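Local coordinates for protein metallo-beta-lactamase (Serratia marcescens, PDB 5AXR) that probably hydrolyses the beta-lactam ring of antibiotics with the help of two zinc ions, as a subclass B3 metallo-beta-lactamase, at residues 25-30 with 210-215; 69-74 with 172-177; 4-9 with 42-47; 10-15 with 220-225. All blocks are in the same frame, centred on the assembly; numbering follows the deposited sequence.

Contact 1 (25-30 with 210-215); sequences GISAVL and IAIAAH. With ZN (zinc ion), chain C; COM (1-thioethanesulfonic acid), chain J.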
# COMPACT_ATOMS: atom_id res chain seq x y z
N GLY A 25 0.52 1.36 -12.68
CA GLY A 25 -0.22 2.41 -11.96
C GLY A 25 -0.46 2.24 -10.46
O GLY A 25 -0.91 3.19 -9.82
N ILE A 26 -0.32 1.01 -9.96
CA ILE A 26 -0.56 0.67 -8.55
C ILE A 26 0.64 -0.12 -7.97
O ILE A 26 1.11 -1.12 -8.56
CB ILE A 26 -1.84 -0.17 -8.36
CG1 ILE A 26 -3.09 0.58 -8.87
CG2 ILE A 26 -2.05 -0.53 -6.90
CD1 ILE A 26 -3.48 1.77 -8.00
N SER A 27 1.08 0.31 -6.79
CA SER A 27 2.19 -0.31 -6.11
C SER A 27 1.83 -1.64 -5.48
O SER A 27 0.78 -1.80 -4.83
CB SER A 27 2.75 0.61 -5.03
OG SER A 27 3.34 1.75 -5.62
N ALA A 28 2.73 -2.60 -5.66
CA ALA A 28 2.79 -3.80 -4.85
C ALA A 28 4.26 -4.15 -4.63
O ALA A 28 5.12 -3.87 -5.46
CB ALA A 28 2.05 -4.92 -5.56
N VAL A 29 4.56 -4.64 -3.45
CA VAL A 29 5.92 -4.80 -3.01
C VAL A 29 6.09 -6.18 -2.42
O VAL A 29 5.27 -6.63 -1.63
CB VAL A 29 6.31 -3.75 -1.96
CG1 VAL A 29 7.49 -4.22 -1.13
CG2 VAL A 29 6.65 -2.45 -2.66
N LEU A 30 7.12 -6.89 -2.89
CA LEU A 30 7.47 -8.17 -2.32
C LEU A 30 8.68 -7.98 -1.41
O LEU A 30 9.70 -7.46 -1.85
CB LEU A 30 7.78 -9.17 -3.41
CG LEU A 30 7.98 -10.55 -2.83
CD1 LEU A 30 6.64 -11.16 -2.47
CD2 LEU A 30 8.75 -11.42 -3.81
N ILE A 210 13.06 5.39 2.70
CA ILE A 210 12.46 5.03 1.42
C ILE A 210 10.95 4.95 1.57
O ILE A 210 10.41 4.11 2.30
CB ILE A 210 12.97 3.66 0.93
CG1 ILE A 210 14.49 3.71 0.68
CG2 ILE A 210 12.25 3.22 -0.34
CD1 ILE A 210 15.16 2.36 0.74
N ALA A 211 10.24 5.76 0.79
CA ALA A 211 8.78 5.70 0.78
C ALA A 211 8.31 5.11 -0.54
O ALA A 211 8.79 5.50 -1.60
CB ALA A 211 8.20 7.09 0.99
N ILE A 212 7.43 4.13 -0.45
CA ILE A 212 6.67 3.63 -1.57
C ILE A 212 5.20 3.98 -1.35
O ILE A 212 4.54 3.47 -0.42
CB ILE A 212 6.81 2.10 -1.68
CG1 ILE A 212 8.31 1.73 -1.78
CG2 ILE A 212 6.03 1.57 -2.88
CD1 ILE A 212 8.78 0.64 -0.84
N ALA A 213 4.68 4.85 -2.21
CA ALA A 213 3.27 5.29 -2.12
C ALA A 213 2.36 4.32 -2.88
O ALA A 213 2.77 3.77 -3.92
CB ALA A 213 3.14 6.70 -2.66
N ALA A 214 1.21 3.99 -2.28
CA ALA A 214 0.26 3.03 -2.86
C ALA A 214 -0.04 3.40 -4.30
O ALA A 214 0.03 2.54 -5.18
CB ALA A 214 -1.02 2.98 -2.04
N HIS A 215 -0.19 4.70 -4.56
CA HIS A 215 -0.06 5.22 -5.93
C HIS A 215 1.38 5.67 -6.16
O HIS A 215 1.78 6.71 -5.66
CB HIS A 215 -1.05 6.37 -6.18
CG HIS A 215 -2.46 5.90 -6.34
ND1 HIS A 215 -3.02 5.65 -7.58
CD2 HIS A 215 -3.36 5.44 -5.42
CE1 HIS A 215 -4.20 5.08 -7.42
NE2 HIS A 215 -4.43 4.94 -6.12
ZN ZN C . -5.97 3.89 -5.14
C1 COM J . -8.93 4.90 -5.16
C2 COM J . -8.53 5.36 -6.57
S1 COM J . -7.59 5.06 -3.94
S2 COM J . -8.39 7.02 -6.73
O1S COM J . -9.53 7.74 -5.79
O2S COM J . -8.60 7.38 -8.10
O3S COM J . -7.08 7.46 -6.30
O HOH W 1 -1.66 5.68 -9.83
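Ser27 binds the end of strand 210-213 through both its backbone and its side chain. Its CB lies 3.3 Å from Ala213 O and equally near Ala214 O. From there OG, set beside the backbone N (chi1 -67°), reaches on to donate to Ala213 O at 2.7 Å, from a position tilted 18° from the carbonyl plane; OG also lies beside Ile212 CG2. The backbone amide of the same residue gives the second bond, Ser27 N to Ala214 O at 2.9 Å, nearly straight and in the carbonyl plane. Two successive carbonyls, just where the strand gives way to the loop that carries His215, are thus satisfied by one serine in a buried setting.

Next to this grip, Ile26 runs alongside His215, both pointing the same way, and its CD1 comes within 3.4 Å of His215 CE1. The ring is steadied further by a water in its plane, which accepts from His215 ND1 at 2.6 Å and donates to Gly25 O. With ND1 held as a donor, NE2 is left to bind zinc at 2.1 Å; Asp76, His77 and the sulfur S1 of 1-thioethanesulfonic acid complete this metal site. Away from the zinc, Val29 CG2 meets Ile212 CG2 at 4.1 Å.

The contact joins the two sheets of the metallo-beta-lactamase alpha-beta/beta-alpha sandwich: strand 29-31 belongs to the seven-stranded sheet and strand 210-213 to the five-stranded one. Phe172 of strand 166-173 packs on Ser27 and Val29, and helix 75-78 touches Ile26.

Contact 2 (69-74 with 172-177); sequences LSTHSH and FADSLT. With ZN (zinc ion), chain B; NA (sodium ion), chain E; COM (1-thioethanesulfonic acid), chain J.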
# COMPACT_ATOMS: atom_id res chain seq x y z
N LEU A 69 -0.20 -8.19 2.91
CA LEU A 69 -0.63 -7.05 3.70
C LEU A 69 -1.44 -6.08 2.85
O LEU A 69 -1.06 -5.77 1.73
CB LEU A 69 0.56 -6.34 4.30
CG LEU A 69 1.57 -7.23 5.03
CD1 LEU A 69 2.69 -6.35 5.57
CD2 LEU A 69 0.95 -8.03 6.15
N SER A 70 -2.54 -5.59 3.41
CA SER A 70 -3.39 -4.63 2.69
C SER A 70 -3.24 -3.23 3.28
O SER A 70 -3.30 -3.07 4.50
CB SER A 70 -4.85 -5.07 2.79
OG SER A 70 -5.73 -4.13 2.19
N THR A 71 -3.01 -2.23 2.43
CA THR A 71 -3.01 -0.84 2.86
C THR A 71 -4.45 -0.39 3.14
O THR A 71 -4.85 -0.16 4.29
CB THR A 71 -2.35 0.09 1.81
OG1 THR A 71 -2.89 -0.14 0.49
CG2 THR A 71 -0.82 -0.15 1.79
N HIS A 72 -5.27 -0.42 2.09
CA HIS A 72 -6.70 -0.23 2.25
C HIS A 72 -7.50 -0.96 1.19
O HIS A 72 -7.00 -1.33 0.09
CB HIS A 72 -7.05 1.27 2.30
CG HIS A 72 -6.91 1.98 0.98
ND1 HIS A 72 -5.71 2.43 0.49
CD2 HIS A 72 -7.83 2.28 0.03
CE1 HIS A 72 -5.90 3.02 -0.68
NE2 HIS A 72 -7.18 2.93 -0.99
N SER A 73 -8.79 -1.06 1.47
CA SER A 73 -9.65 -1.98 0.77
C SER A 73 -10.43 -1.30 -0.35
O SER A 73 -11.66 -1.38 -0.36
CB SER A 73 -10.63 -2.61 1.78
OG SER A 73 -11.32 -1.61 2.53
N HIS A 74 -9.75 -0.57 -1.22
CA HIS A 74 -10.35 -0.15 -2.47
C HIS A 74 -9.88 -1.09 -3.55
O HIS A 74 -8.80 -1.67 -3.44
CB HIS A 74 -9.96 1.28 -2.84
CG HIS A 74 -10.64 2.32 -2.03
ND1 HIS A 74 -10.09 3.55 -1.79
CD2 HIS A 74 -11.77 2.27 -1.28
CE1 HIS A 74 -10.92 4.27 -1.06
NE2 HIS A 74 -11.91 3.49 -0.68
N PHE A 172 5.77 1.66 3.30
CA PHE A 172 4.75 1.52 2.27
C PHE A 172 3.56 2.37 2.68
O PHE A 172 2.81 2.00 3.59
CB PHE A 172 4.32 0.05 2.12
CG PHE A 172 3.61 -0.23 0.83
CD1 PHE A 172 2.38 0.38 0.53
CD2 PHE A 172 4.18 -1.06 -0.13
CE1 PHE A 172 1.73 0.13 -0.68
CE2 PHE A 172 3.55 -1.29 -1.35
CZ PHE A 172 2.32 -0.70 -1.63
N ALA A 173 3.43 3.54 2.07
CA ALA A 173 2.52 4.57 2.55
C ALA A 173 1.12 4.36 1.98
O ALA A 173 0.90 4.49 0.77
CB ALA A 173 3.03 5.94 2.14
N ASP A 174 0.18 4.06 2.85
CA ASP A 174 -1.22 4.09 2.46
C ASP A 174 -1.62 5.48 1.97
O ASP A 174 -0.93 6.48 2.24
CB ASP A 174 -2.09 3.68 3.63
CG ASP A 174 -3.52 3.42 3.23
OD1 ASP A 174 -3.75 3.15 2.03
OD2 ASP A 174 -4.41 3.56 4.09
N SER A 175 -2.68 5.52 1.16
CA SER A 175 -3.20 6.76 0.57
C SER A 175 -3.75 7.69 1.65
O SER A 175 -4.48 7.24 2.54
CB SER A 175 -4.33 6.45 -0.42
OG SER A 175 -3.89 5.59 -1.45
N LEU A 176 -3.39 8.97 1.56
CA LEU A 176 -3.80 9.99 2.52
C LEU A 176 -4.70 11.05 1.86
O LEU A 176 -4.86 12.15 2.38
CB LEU A 176 -2.57 10.68 3.12
CG LEU A 176 -1.58 9.76 3.83
CD1 LEU A 176 -0.44 10.58 4.40
CD2 LEU A 176 -2.26 8.95 4.93
N THR A 177 -5.35 10.66 0.77
CA THR A 177 -6.02 11.58 -0.13
C THR A 177 -7.52 11.70 0.18
O THR A 177 -8.23 10.70 0.35
CB THR A 177 -5.86 11.09 -1.57
OG1 THR A 177 -6.15 9.68 -1.62
CG2 THR A 177 -4.44 11.36 -2.05
ZN ZN B . -8.22 4.29 -2.18
NA NA E . -5.52 -2.23 6.01
C1 COM J . -8.93 4.90 -5.16
C2 COM J . -8.53 5.36 -6.57
S1 COM J . -7.59 5.06 -3.94
S2 COM J . -8.39 7.02 -6.73
O1S COM J . -9.53 7.74 -5.79
O2S COM J . -8.60 7.38 -8.10
O3S COM J . -7.08 7.46 -6.30
O HOH W 2 -7.34 -2.86 4.10
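Asp174 OD1 accepts from His72 ND1 at 2.6 Å and, more weakly, from the backbone Ser175 N at 2.7 Å. The first bond is the second-shell link of a zinc site in the metallo-beta-lactamase fold, whose HxHxDH motif begins at His72. The carboxylate oxygen offers its syn lone pair, yet it stands 23° out of the imidazole plane, and the N-H...O angle of 142° is correspondingly bent. Holding ND1 as a donor directs NE2 to the metal and limits rotation of the ring; the carboxylate would also be expected to make the imidazole a more electron-rich ligand. His72 reaches this position with CG between its backbone N and carbonyl carbon (chi1 72°).

Zinc is bound by His72 NE2 at 2.1 Å and by His74 ND1 at 2.0 Å, with His150 and the sulfur S1 of 1-thioethanesulfonic acid as the other ligands. The sulfur lies at the edge of both rings, near their planes. At CE1, next to the ND1 that Asp174 holds, the His72 ring is approached by Ser175 OG, 3.4 Å away.

Thr71 packs against the carboxylate, its CB 3.4 Å from Asp174 OD1, while its hydroxyl is hydrogen-bonded to Asp41. Ser70 O and Thr71 O both bind a sodium ion, shared with Gly153 O. The methyl of Thr71 turns the other way: CG2 meets Phe172 CD1 at 3.5 Å, the two side chains crossing at about a right angle.

Contact 3 (4-9 with 42-47); sequences DWSSPQ and GTTEKG. With COM (1-thioethanesulfonic acid), chain J.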
# COMPACT_ATOMS: atom_id res chain seq x y z
N ASP A 4 -2.01 2.69 -16.47
CA ASP A 4 -3.24 2.47 -15.78
C ASP A 4 -3.05 1.37 -14.74
O ASP A 4 -2.00 0.70 -14.67
CB ASP A 4 -4.38 2.16 -16.77
CG ASP A 4 -4.40 0.71 -17.20
OD1 ASP A 4 -3.52 0.33 -18.00
OD2 ASP A 4 -5.30 -0.05 -16.76
N TRP A 5 -4.08 1.20 -13.93
CA TRP A 5 -3.98 0.47 -12.69
C TRP A 5 -3.67 -1.02 -12.88
O TRP A 5 -3.15 -1.67 -11.97
CB TRP A 5 -5.28 0.66 -11.90
CG TRP A 5 -5.51 2.09 -11.46
CD1 TRP A 5 -4.59 3.10 -11.42
CD2 TRP A 5 -6.73 2.66 -10.97
NE1 TRP A 5 -5.16 4.25 -10.94
CE2 TRP A 5 -6.47 4.00 -10.63
CE3 TRP A 5 -8.01 2.14 -10.75
CZ2 TRP A 5 -7.43 4.83 -10.06
CZ3 TRP A 5 -8.98 2.98 -10.23
CH2 TRP A 5 -8.69 4.31 -9.90
N SER A 6 -3.95 -1.55 -14.08
CA SER A 6 -3.74 -2.96 -14.36
C SER A 6 -2.60 -3.23 -15.35
O SER A 6 -2.40 -4.37 -15.75
CB SER A 6 -5.04 -3.58 -14.90
OG SER A 6 -6.11 -3.35 -14.00
N SER A 7 -1.83 -2.22 -15.73
CA SER A 7 -0.88 -2.38 -16.83
C SER A 7 0.39 -3.15 -16.41
O SER A 7 0.82 -3.06 -15.26
CB SER A 7 -0.54 -1.04 -17.46
OG SER A 7 0.18 -0.22 -16.56
N PRO A 8 0.91 -4.00 -17.31
CA PRO A 8 2.13 -4.73 -17.08
C PRO A 8 3.28 -3.79 -16.82
O PRO A 8 3.24 -2.66 -17.26
CB PRO A 8 2.34 -5.49 -18.39
CG PRO A 8 0.96 -5.72 -18.87
CD PRO A 8 0.27 -4.42 -18.57
N GLN A 9 4.14 -4.17 -15.87
CA GLN A 9 5.28 -3.37 -15.47
C GLN A 9 6.41 -4.35 -15.10
O GLN A 9 6.23 -5.23 -14.26
CB GLN A 9 4.87 -2.50 -14.28
CG GLN A 9 6.01 -1.84 -13.54
CD GLN A 9 6.78 -0.92 -14.45
OE1 GLN A 9 6.19 -0.03 -15.03
NE2 GLN A 9 8.08 -1.12 -14.56
N GLY A 42 -2.44 -6.05 -3.66
CA GLY A 42 -2.68 -6.98 -4.77
C GLY A 42 -2.99 -6.33 -6.10
O GLY A 42 -3.14 -7.04 -7.10
N THR A 43 -2.99 -4.99 -6.13
CA THR A 43 -3.49 -4.17 -7.23
C THR A 43 -4.96 -4.53 -7.59
O THR A 43 -5.76 -4.81 -6.70
CB THR A 43 -2.53 -4.15 -8.48
OG1 THR A 43 -2.73 -5.29 -9.32
CG2 THR A 43 -1.08 -4.09 -8.07
N THR A 44 -5.32 -4.42 -8.86
CA THR A 44 -6.70 -4.58 -9.27
C THR A 44 -6.98 -6.05 -9.48
O THR A 44 -6.08 -6.89 -9.53
CB THR A 44 -6.94 -3.89 -10.61
OG1 THR A 44 -5.98 -4.40 -11.53
CG2 THR A 44 -6.78 -2.42 -10.49
N GLU A 45 -8.23 -6.36 -9.76
CA GLU A 45 -8.56 -7.74 -10.00
C GLU A 45 -7.79 -8.24 -11.22
O GLU A 45 -7.18 -9.31 -11.16
CB GLU A 45 -10.05 -7.89 -10.21
CG GLU A 45 -10.44 -9.28 -10.64
CD GLU A 45 -11.94 -9.45 -10.72
OE1 GLU A 45 -12.66 -8.48 -10.41
OE2 GLU A 45 -12.37 -10.57 -11.02
N LYS A 46 -7.70 -7.43 -12.27
CA LYS A 46 -6.93 -7.84 -13.44
C LYS A 46 -5.42 -7.67 -13.27
O LYS A 46 -4.64 -8.37 -13.92
CB LYS A 46 -7.40 -7.11 -14.68
CG LYS A 46 -7.43 -8.03 -15.89
CD LYS A 46 -7.85 -7.31 -17.17
CE LYS A 46 -9.26 -6.75 -17.07
NZ LYS A 46 -9.27 -5.29 -16.79
N GLY A 47 -4.99 -6.76 -12.41
CA GLY A 47 -3.58 -6.62 -12.07
C GLY A 47 -3.00 -7.83 -11.34
O GLY A 47 -1.80 -8.03 -11.33
C1 COM J . -8.93 4.90 -5.16
C2 COM J . -8.53 5.36 -6.57
S1 COM J . -7.59 5.06 -3.94
S2 COM J . -8.39 7.02 -6.73
O1S COM J . -9.53 7.74 -5.79
O2S COM J . -8.60 7.38 -8.10
O3S COM J . -7.08 7.46 -6.30
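Ser6 and Thr44 meet through their hydroxyls, Ser6 OG lying 2.7 Å from Thr44 OG1 in a hydrogen bond that either could donate. The threonine oxygen sits between its own backbone N and carbonyl carbon (chi1 54°), where it also accepts from Gly47 N at 2.7 Å, a capping bond at the turn leading into helix 47-57. One oxygen therefore ties the N-terminal loop to a helix start. The same torsion leaves the methyl of Thr44 beside Trp5, with CG2 3.7 Å from Trp5 CB.

Gly47 runs close to Ser6, their CA atoms 4.3 Å apart. Ser6 itself is presented by the type I turn from Asp4 to Ser7, in which Asp4 O accepts from both Ser7 N and Ser7 OG.

From CB onward the Trp5 side chain leaves Thr44 behind and extends toward the zinc centre. The far edge of its indole points at the bound 1-thioethanesulfonic acid, Trp5 CZ2 lying 3.4 Å from O2S of its sulfonate, near the ring plane. The indole also meets the imidazole of His215 and touches Asp76, so the arrangement is that of an N-terminal loop forming one wall of a metallo-beta-lactamase active-site pocket.

Contact 4 (10-15 with 220-225); sequences QPFTIY and DMWTRQ. With NA (sodium ion), chain F.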
# COMPACT_ATOMS: atom_id res chain seq x y z
N GLN A 10 7.52 -4.27 -15.82
CA GLN A 10 8.70 -5.09 -15.48
C GLN A 10 9.14 -4.81 -14.04
O GLN A 10 9.33 -3.65 -13.67
CB GLN A 10 9.86 -4.79 -16.42
CG GLN A 10 11.11 -5.61 -16.16
CD GLN A 10 12.29 -5.15 -17.00
OE1 GLN A 10 12.71 -4.01 -16.92
NE2 GLN A 10 12.71 -5.99 -17.93
N PRO A 11 9.16 -5.85 -13.21
CA PRO A 11 9.45 -5.66 -11.80
C PRO A 11 10.92 -5.32 -11.53
O PRO A 11 11.75 -5.40 -12.44
CB PRO A 11 9.07 -7.00 -11.19
CG PRO A 11 9.30 -8.00 -12.29
CD PRO A 11 8.94 -7.27 -13.55
N PHE A 12 11.21 -4.80 -10.35
CA PHE A 12 12.56 -4.35 -10.04
C PHE A 12 12.78 -4.30 -8.54
O PHE A 12 11.85 -4.02 -7.78
CB PHE A 12 12.86 -2.96 -10.65
CG PHE A 12 11.83 -1.91 -10.30
CD1 PHE A 12 10.62 -1.83 -11.01
CD2 PHE A 12 12.06 -0.98 -9.29
CE1 PHE A 12 9.66 -0.88 -10.71
CE2 PHE A 12 11.08 -0.04 -8.97
CZ PHE A 12 9.92 0.05 -9.72
N THR A 13 14.04 -4.47 -8.15
CA THR A 13 14.44 -4.24 -6.77
C THR A 13 14.49 -2.75 -6.45
O THR A 13 15.06 -1.95 -7.20
CB THR A 13 15.78 -4.91 -6.46
OG1 THR A 13 15.67 -6.34 -6.68
CG2 THR A 13 16.18 -4.64 -5.02
N ILE A 14 13.87 -2.38 -5.34
CA ILE A 14 13.90 -1.01 -4.85
C ILE A 14 15.09 -0.88 -3.91
O ILE A 14 15.86 0.07 -4.03
CB ILE A 14 12.59 -0.64 -4.07
CG1 ILE A 14 11.40 -0.52 -5.04
CG2 ILE A 14 12.76 0.66 -3.29
CD1 ILE A 14 10.04 -0.56 -4.37
N TYR A 15 15.19 -1.74 -2.91
CA TYR A 15 16.32 -1.65 -1.97
C TYR A 15 16.48 -2.93 -1.19
O TYR A 15 15.58 -3.31 -0.48
CB TYR A 15 16.14 -0.47 -1.01
CG TYR A 15 17.42 -0.03 -0.31
CD1 TYR A 15 18.27 0.90 -0.89
CD2 TYR A 15 17.80 -0.58 0.89
CE1 TYR A 15 19.45 1.26 -0.29
CE2 TYR A 15 18.93 -0.15 1.55
CZ TYR A 15 19.78 0.74 0.94
OH TYR A 15 20.92 1.17 1.58
N ASP A 220 7.08 9.59 -6.87
CA ASP A 220 7.94 9.75 -8.02
C ASP A 220 8.59 8.44 -8.45
O ASP A 220 9.73 8.43 -8.94
CB ASP A 220 9.04 10.76 -7.70
CG ASP A 220 8.83 12.08 -8.35
OD1 ASP A 220 7.67 12.52 -8.34
OD2 ASP A 220 9.81 12.66 -8.90
N MET A 221 7.90 7.32 -8.23
CA MET A 221 8.55 6.03 -8.39
C MET A 221 9.26 5.91 -9.76
O MET A 221 10.37 5.37 -9.86
CB MET A 221 7.55 4.88 -8.22
CG MET A 221 8.14 3.51 -8.48
SD MET A 221 9.36 3.01 -7.26
CE MET A 221 8.29 2.62 -5.89
N TRP A 222 8.59 6.37 -10.81
CA TRP A 222 9.03 6.04 -12.18
C TRP A 222 10.23 6.87 -12.58
O TRP A 222 11.17 6.36 -13.18
CB TRP A 222 7.89 6.22 -13.16
CG TRP A 222 6.71 5.42 -12.73
CD1 TRP A 222 5.46 5.90 -12.41
CD2 TRP A 222 6.71 4.04 -12.41
NE1 TRP A 222 4.67 4.87 -11.96
CE2 TRP A 222 5.41 3.72 -11.95
CE3 TRP A 222 7.68 3.03 -12.47
CZ2 TRP A 222 5.05 2.42 -11.59
CZ3 TRP A 222 7.32 1.75 -12.09
CH2 TRP A 222 6.03 1.45 -11.65
N THR A 223 10.26 8.09 -12.08
CA THR A 223 11.45 8.91 -12.13
C THR A 223 12.63 8.27 -11.39
O THR A 223 13.74 8.21 -11.91
CB THR A 223 11.20 10.31 -11.56
OG1 THR A 223 10.15 10.94 -12.30
CG2 THR A 223 12.45 11.17 -11.64
N ARG A 224 12.39 7.84 -10.15
CA ARG A 224 13.46 7.31 -9.32
C ARG A 224 14.03 6.05 -9.94
O ARG A 224 15.24 5.83 -9.94
CB ARG A 224 12.97 7.01 -7.90
CG ARG A 224 12.69 8.26 -7.09
CD ARG A 224 11.99 7.94 -5.78
NE ARG A 224 11.60 9.11 -5.02
CZ ARG A 224 12.43 9.87 -4.31
NH1 ARG A 224 13.71 9.55 -4.19
NH2 ARG A 224 11.95 10.89 -3.64
N GLN A 225 13.14 5.27 -10.54
CA GLN A 225 13.51 3.97 -11.05
C GLN A 225 14.38 4.10 -12.30
O GLN A 225 15.36 3.38 -12.45
CB GLN A 225 12.24 3.19 -11.37
CG GLN A 225 12.49 1.74 -11.69
CD GLN A 225 12.39 1.45 -13.16
OE1 GLN A 225 11.64 2.11 -13.89
NE2 GLN A 225 13.12 0.45 -13.60
NA NA F . 16.08 -0.66 -9.34
O HOH W 3 15.57 -0.95 -11.98
O HOH W 4 17.94 -2.65 -8.65
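Phe12 is met by three residues at the start of helix 221-231. Gln225 CG lies over the centre of one face, 3.6 Å from the ring centroid and 13° off the normal, a CH-pi contact made by the aliphatic part of the glutamine. At the edge, Met221 SD lies in the ring plane, 5.0 Å from the centroid, as a Met-aromatic contact. Trp222 adds its CZ3, 3.8 Å from Phe12 CE1, with the two side chains crossing at about a right angle. Beside these, Ile14 CD1 touches Met221 CE at 3.9 Å.

Bends at chi2 and chi3 of Met221 (68° and 75°) curl its sulfur against Phe12 and its methyl toward Ile14. The helical bond from Gln225 N to Met221 O keeps these two residues one turn apart, where both can reach the same ring.

Further out, Tyr20 of strand 18-20 packs nearly parallel to Phe12 and edge-to-face with Trp222, whose indole also makes a cation-pi contact with Arg3. A sodium ion bound by Thr13 O, at 2.7 Å, and by Tyr236 OH lies close to the phenyl ring; one of its waters accepts from Gln225 NE2 in a long bond.

No direct hydrogen bond joins the two segments, and that long water bond to the sodium is their polar link. Side-chain packing dominates: dispersion and weak CH-pi and sulfur-aromatic attraction hold edge strand to helix, so the fit of the phenyl ring among its neighbours carries the contact.

In the fold
Contacts 1 and 2 lie in the core, where their strands 210-213 and 166-173 are neighbours in one sheet; contact 1 carries one ligand of one zinc, contact 2 two ligands of the other. Contact 3 is partly buried and more peripheral, yet Trp5 brings it to the same ligand and against Ile26 and His215 of contact 1. Contact 4, buried though far from the chain centre, meets contact 1 through Ile14, Met221 and Ile212. Near the metals, hydrogen bonds to histidine ring nitrogens and to backbone carbonyls stand beside apolar packing; a hydroxyl pair joins the loops of contact 3, and contact 4 rests mainly on aromatic and apolar packing.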